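Local coordinates for protein hemolysin BL lytic component L1 (Bacillus cereus, PDB 7NMQ) that is a lytic component of the haemolysin BL enterotoxin, related to the ClyA-like alpha-helical pore-forming toxins, and probably helps to breach host-cell membranes, at residues A[91-102]-A[333-344]. Numbering follows the deposited sequence.
Sequences FQNYYDTLVETV and FSLIPDDLKAAK
Val-102 sits as a knob among Phe-333, Ser-334, Ile-336 and Pro-337, where segments 91-102 and 333-344, on helices 45-103 and 330-357, pack antiparallel (163°, segment axes 9.0 Å apart) near one end of the long helical bundle of this ClyA-like toxin. Its compact, branched side chain suits a hole bounded by a proline ring: CG1, anti to the backbone N (chi1 170°), meets the CG corner of the Pro-337 ring at 3.7 Å. Leu-340 fills the middle of the interface, its CD1 touching Leu-98 CB and Val-99 CG2. Towards the other end, Phe-91 CZ lies 3.6 Å from Ala-343 CB, whose small size admits the ring.

Tyr-95 is held between aliphatic groups, with Val-99 CG2 over one face, off toward the rim, and, in the conformer described, Lys-344 CD centred over the opposite one, 3.5 Å from the ring centroid in a CH-pi contact. A long, flexible lysine can cross the ring and still reach a polar partner. In this conformer Lys-344 NZ donates to Gln-92 OE1 at 3.0 Å, while Gln-92 NE2, also bonded to Asp-88, donates back to Lys-344 O at 3.0 Å. At the far rim of the Tyr-95 ring, one water links OH (2.6 Å) to Pro-337 O (2.8 Å), donating to the carbonyl.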
loop_
_atom_site.group_PDB
_atom_site.type_symbol
_atom_site.label_atom_id
_atom_site.label_comp_id
_atom_site.label_asym_id
_atom_site.label_seq_id
_atom_site.Cartn_x
_atom_site.Cartn_y
_atom_site.Cartn_z
ATOM N N PHE A 91 23.770 -12.612 -0.289
ATOM C CA PHE A 91 24.523 -12.543 0.992
ATOM C C PHE A 91 24.723 -13.968 1.522
ATOM O O PHE A 91 25.849 -14.359 1.881
ATOM C CB PHE A 91 23.800 -11.666 2.006
ATOM C CG PHE A 91 24.637 -11.415 3.219
ATOM C CD1 PHE A 91 24.695 -12.325 4.238
ATOM C CD2 PHE A 91 25.555 -10.378 3.215
ATOM C CE1 PHE A 91 25.547 -12.119 5.311
ATOM C CE2 PHE A 91 26.387 -10.152 4.290
ATOM C CZ PHE A 91 26.391 -11.033 5.335
ATOM N N GLN A 92 23.648 -14.779 1.506
ATOM C CA GLN A 92 23.740 -16.146 2.071
ATOM C C GLN A 92 24.740 -16.943 1.250
ATOM O O GLN A 92 25.465 -17.776 1.813
ATOM C CB GLN A 92 22.409 -16.873 2.080
ATOM C CG GLN A 92 21.340 -16.201 2.927
ATOM C CD GLN A 92 21.682 -16.144 4.392
ATOM O OE1 GLN A 92 22.380 -17.027 4.908
ATOM N NE2 GLN A 92 21.152 -15.134 5.069
ATOM N N ASN A 93 24.721 -16.757 -0.063
ATOM C CA ASN A 93 25.597 -17.519 -0.961
ATOM C C ASN A 93 27.061 -17.025 -0.882
ATOM O O ASN A 93 27.952 -17.829 -1.196
ATOM C CB ASN A 93 25.069 -17.462 -2.380
ATOM C CG ASN A 93 25.808 -18.472 -3.213
ATOM O OD1 ASN A 93 25.966 -19.634 -2.812
ATOM N ND2 ASN A 93 26.293 -18.028 -4.336
ATOM N N TYR A 94 27.295 -15.769 -0.542
ATOM C CA TYR A 94 28.667 -15.211 -0.422
ATOM C C TYR A 94 29.215 -15.562 0.969
ATOM O O TYR A 94 30.442 -15.519 1.126
ATOM C CB TYR A 94 28.710 -13.697 -0.654
ATOM C CG TYR A 94 28.862 -13.226 -2.075
ATOM C CD1 TYR A 94 27.975 -13.588 -3.068
ATOM C CD2 TYR A 94 29.943 -12.469 -2.476
ATOM C CE1 TYR A 94 28.101 -13.175 -4.384
ATOM C CE2 TYR A 94 30.088 -12.051 -3.788
ATOM C CZ TYR A 94 29.176 -12.391 -4.756
ATOM O OH TYR A 94 29.360 -11.962 -6.047
ATOM N N TYR A 95 28.383 -15.839 1.947
ATOM C CA TYR A 95 28.787 -15.848 3.372
ATOM C C TYR A 95 29.979 -16.775 3.574
ATOM O O TYR A 95 30.983 -16.381 4.219
ATOM C CB TYR A 95 27.605 -16.296 4.239
ATOM C CG TYR A 95 27.957 -16.429 5.701
ATOM C CD1 TYR A 95 28.062 -15.322 6.531
ATOM C CD2 TYR A 95 28.279 -17.657 6.247
ATOM C CE1 TYR A 95 28.352 -15.457 7.884
ATOM C CE2 TYR A 95 28.566 -17.803 7.597
ATOM C CZ TYR A 95 28.634 -16.701 8.418
ATOM O OH TYR A 95 28.965 -16.906 9.734
ATOM N N ASP A 96 29.895 -18.017 3.120
ATOM C CA ASP A 96 31.017 -18.948 3.430
ATOM C C ASP A 96 32.360 -18.456 2.833
ATOM O O ASP A 96 33.417 -18.637 3.490
ATOM C CB ASP A 96 30.723 -20.361 2.959
ATOM C CG ASP A 96 29.737 -21.125 3.814
ATOM O OD1 ASP A 96 29.488 -20.694 4.971
ATOM O OD2 ASP A 96 29.213 -22.152 3.310
ATOM N N THR A 97 32.349 -17.888 1.639
ATOM C CA THR A 97 33.542 -17.328 0.984
ATOM C C THR A 97 34.057 -16.156 1.818
ATOM O O THR A 97 35.294 -16.018 1.995
ATOM C CB THR A 97 33.312 -16.893 -0.461
ATOM O OG1 THR A 97 32.850 -18.041 -1.161
ATOM C CG2 THR A 97 34.532 -16.308 -1.119
ATOM N N LEU A 98 33.175 -15.256 2.246
ATOM C CA LEU A 98 33.644 -14.098 3.032
ATOM C C LEU A 98 34.302 -14.614 4.320
ATOM O O LEU A 98 35.364 -14.112 4.683
ATOM C CB LEU A 98 32.488 -13.153 3.346
ATOM C CG LEU A 98 31.761 -12.586 2.131
ATOM C CD1 LEU A 98 30.494 -11.823 2.502
ATOM C CD2 LEU A 98 32.672 -11.760 1.295
ATOM N N VAL A 99 33.683 -15.545 5.017
ATOM C CA VAL A 99 34.294 -16.097 6.255
ATOM C C VAL A 99 35.656 -16.747 5.914
ATOM O O VAL A 99 36.609 -16.560 6.696
ATOM C CB VAL A 99 33.312 -17.050 6.970
ATOM C CG1 VAL A 99 34.002 -17.806 8.103
ATOM C CG2 VAL A 99 32.126 -16.269 7.506
ATOM N N GLU A 100 35.734 -17.500 4.819
ATOM C CA GLU A 100 36.955 -18.210 4.350
ATOM C C GLU A 100 38.060 -17.171 4.111
ATOM O O GLU A 100 39.195 -17.382 4.522
ATOM C CB GLU A 100 36.642 -19.005 3.077
ATOM C CG GLU A 100 37.847 -19.667 2.433
ATOM C CD GLU A 100 37.535 -20.252 1.051
ATOM O OE1 GLU A 100 36.358 -20.077 0.544
ATOM O OE2 GLU A 100 38.472 -20.809 0.420
ATOM N N THR A 101 37.741 -16.083 3.431
ATOM C CA THR A 101 38.766 -15.081 3.113
ATOM C C THR A 101 39.296 -14.465 4.404
ATOM O O THR A 101 40.481 -14.125 4.441
ATOM C CB THR A 101 38.281 -13.997 2.153
ATOM O OG1 THR A 101 37.211 -13.273 2.766
ATOM C CG2 THR A 101 37.887 -14.570 0.809
ATOM N N VAL A 102 38.485 -14.321 5.434
ATOM C CA VAL A 102 39.007 -13.832 6.733
ATOM C C VAL A 102 39.943 -14.892 7.315
ATOM O O VAL A 102 41.073 -14.546 7.766
ATOM C CB VAL A 102 37.878 -13.471 7.702
ATOM C CG1 VAL A 102 38.447 -13.206 9.091
ATOM C CG2 VAL A 102 37.107 -12.287 7.139
ATOM N N PHE A 333 40.802 -7.519 11.886
ATOM C CA PHE A 333 40.404 -8.279 10.671
ATOM C C PHE A 333 39.737 -9.595 11.066
ATOM O O PHE A 333 38.710 -9.980 10.523
ATOM C CB PHE A 333 41.626 -8.447 9.781
ATOM C CG PHE A 333 41.331 -9.105 8.467
ATOM C CD1 PHE A 333 40.900 -8.370 7.379
ATOM C CD2 PHE A 333 41.580 -10.452 8.295
ATOM C CE1 PHE A 333 40.615 -9.001 6.176
ATOM C CE2 PHE A 333 41.297 -11.076 7.093
ATOM C CZ PHE A 333 40.838 -10.343 6.028
ATOM N N SER A 334 40.311 -10.290 12.037
ATOM C CA SER A 334 39.792 -11.593 12.511
ATOM C C SER A 334 38.401 -11.459 13.137
ATOM O O SER A 334 37.728 -12.512 13.339
ATOM C CB SER A 334 40.768 -12.209 13.490
ATOM O OG SER A 334 40.693 -11.607 14.783
ATOM N N LEU A 335 37.969 -10.263 13.522
ATOM C CA LEU A 335 36.631 -10.061 14.159
ATOM C C LEU A 335 35.543 -9.797 13.129
ATOM O O LEU A 335 34.357 -9.809 13.504
ATOM C CB LEU A 335 36.700 -8.928 15.177
ATOM C CG LEU A 335 37.731 -9.147 16.288
ATOM C CD1 LEU A 335 37.712 -7.986 17.270
ATOM C CD2 LEU A 335 37.495 -10.476 17.024
ATOM N N ILE A 336 35.892 -9.576 11.879
ATOM C CA ILE A 336 34.870 -9.261 10.825
ATOM C C ILE A 336 33.796 -10.340 10.807
ATOM O O ILE A 336 32.614 -10.049 10.617
ATOM C CB ILE A 336 35.541 -9.056 9.460
ATOM C CG1 ILE A 336 36.352 -7.761 9.440
ATOM C CG2 ILE A 336 34.536 -9.080 8.330
ATOM C CD1 ILE A 336 37.310 -7.666 8.257
ATOM N N PRO A 337 34.092 -11.632 11.038
ATOM C CA PRO A 337 33.023 -12.632 10.980
ATOM C C PRO A 337 31.892 -12.373 11.990
ATOM O O PRO A 337 30.828 -12.896 11.777
ATOM C CB PRO A 337 33.743 -13.965 11.170
ATOM C CG PRO A 337 35.111 -13.683 10.616
ATOM C CD PRO A 337 35.404 -12.278 11.111
ATOM N N ASP A 338 32.128 -11.662 13.107
ATOM C CA ASP A 338 31.014 -11.311 14.027
ATOM C C ASP A 338 29.955 -10.505 13.256
ATOM O O ASP A 338 28.756 -10.764 13.407
ATOM C CB ASP A 338 31.474 -10.500 15.241
ATOM C CG ASP A 338 32.359 -11.235 16.230
ATOM O OD1 ASP A 338 32.214 -12.462 16.344
ATOM O OD2 ASP A 338 33.176 -10.531 16.899
ATOM N N ASP A 339 30.396 -9.558 12.447
ATOM C CA ASP A 339 29.494 -8.677 11.678
ATOM C C ASP A 339 28.866 -9.483 10.545
ATOM O O ASP A 339 27.667 -9.288 10.263
ATOM C CB ASP A 339 30.281 -7.461 11.196
ATOM C CG ASP A 339 30.883 -6.674 12.359
ATOM O OD1 ASP A 339 30.173 -6.491 13.389
ATOM O OD2 ASP A 339 32.083 -6.296 12.266
ATOM N N LEU A 340 29.617 -10.385 9.932
ATOM C CA LEU A 340 29.049 -11.237 8.868
ATOM C C LEU A 340 27.949 -12.121 9.456
ATOM O O LEU A 340 26.929 -12.304 8.779
ATOM C CB LEU A 340 30.114 -12.065 8.167
ATOM C CG LEU A 340 31.218 -11.262 7.481
ATOM C CD1 LEU A 340 32.336 -12.183 7.026
ATOM C CD2 LEU A 340 30.697 -10.457 6.308
ATOM N N LYS A 341 28.220 -12.723 10.609
ATOM C CA LYS A 341 27.278 -13.707 11.188
ATOM C C LYS A 341 25.996 -12.981 11.621
ATOM O O LYS A 341 24.863 -13.509 11.377
ATOM C CB LYS A 341 27.899 -14.410 12.387
ATOM C CG LYS A 341 26.968 -15.407 13.067
ATOM C CD LYS A 341 27.675 -16.334 13.987
ATOM C CE LYS A 341 26.732 -17.169 14.824
ATOM N NZ LYS A 341 27.302 -17.489 16.153
ATOM N N ALA A 342 26.129 -11.804 12.210
ATOM C CA ALA A 342 24.966 -11.010 12.647
ATOM C C ALA A 342 24.121 -10.682 11.416
ATOM O O ALA A 342 22.863 -10.784 11.489
ATOM C CB ALA A 342 25.351 -9.771 13.415
ATOM N N ALA A 343 24.753 -10.261 10.336
ATOM C CA ALA A 343 24.029 -9.908 9.103
ATOM C C ALA A 343 23.368 -11.139 8.485
ATOM O O ALA A 343 22.246 -11.026 7.957
ATOM C CB ALA A 343 24.983 -9.237 8.164
ATOM N N LYS A 344 24.045 -12.280 8.526
ATOM C CA LYS A 344 23.498 -13.542 7.976
ATOM C C LYS A 344 22.136 -13.767 8.624
ATOM O O LYS A 344 21.149 -14.016 7.904
ATOM C CB LYS A 344 24.475 -14.681 8.253
ATOM C CG LYS A 344 24.149 -15.989 7.560
ATOM C CD LYS A 344 24.994 -17.107 8.120
ATOM C CE LYS A 344 25.134 -18.271 7.169
ATOM N NZ LYS A 344 23.824 -18.874 6.854
HETATM O O HOH W 1 30.923 -15.484 10.649
#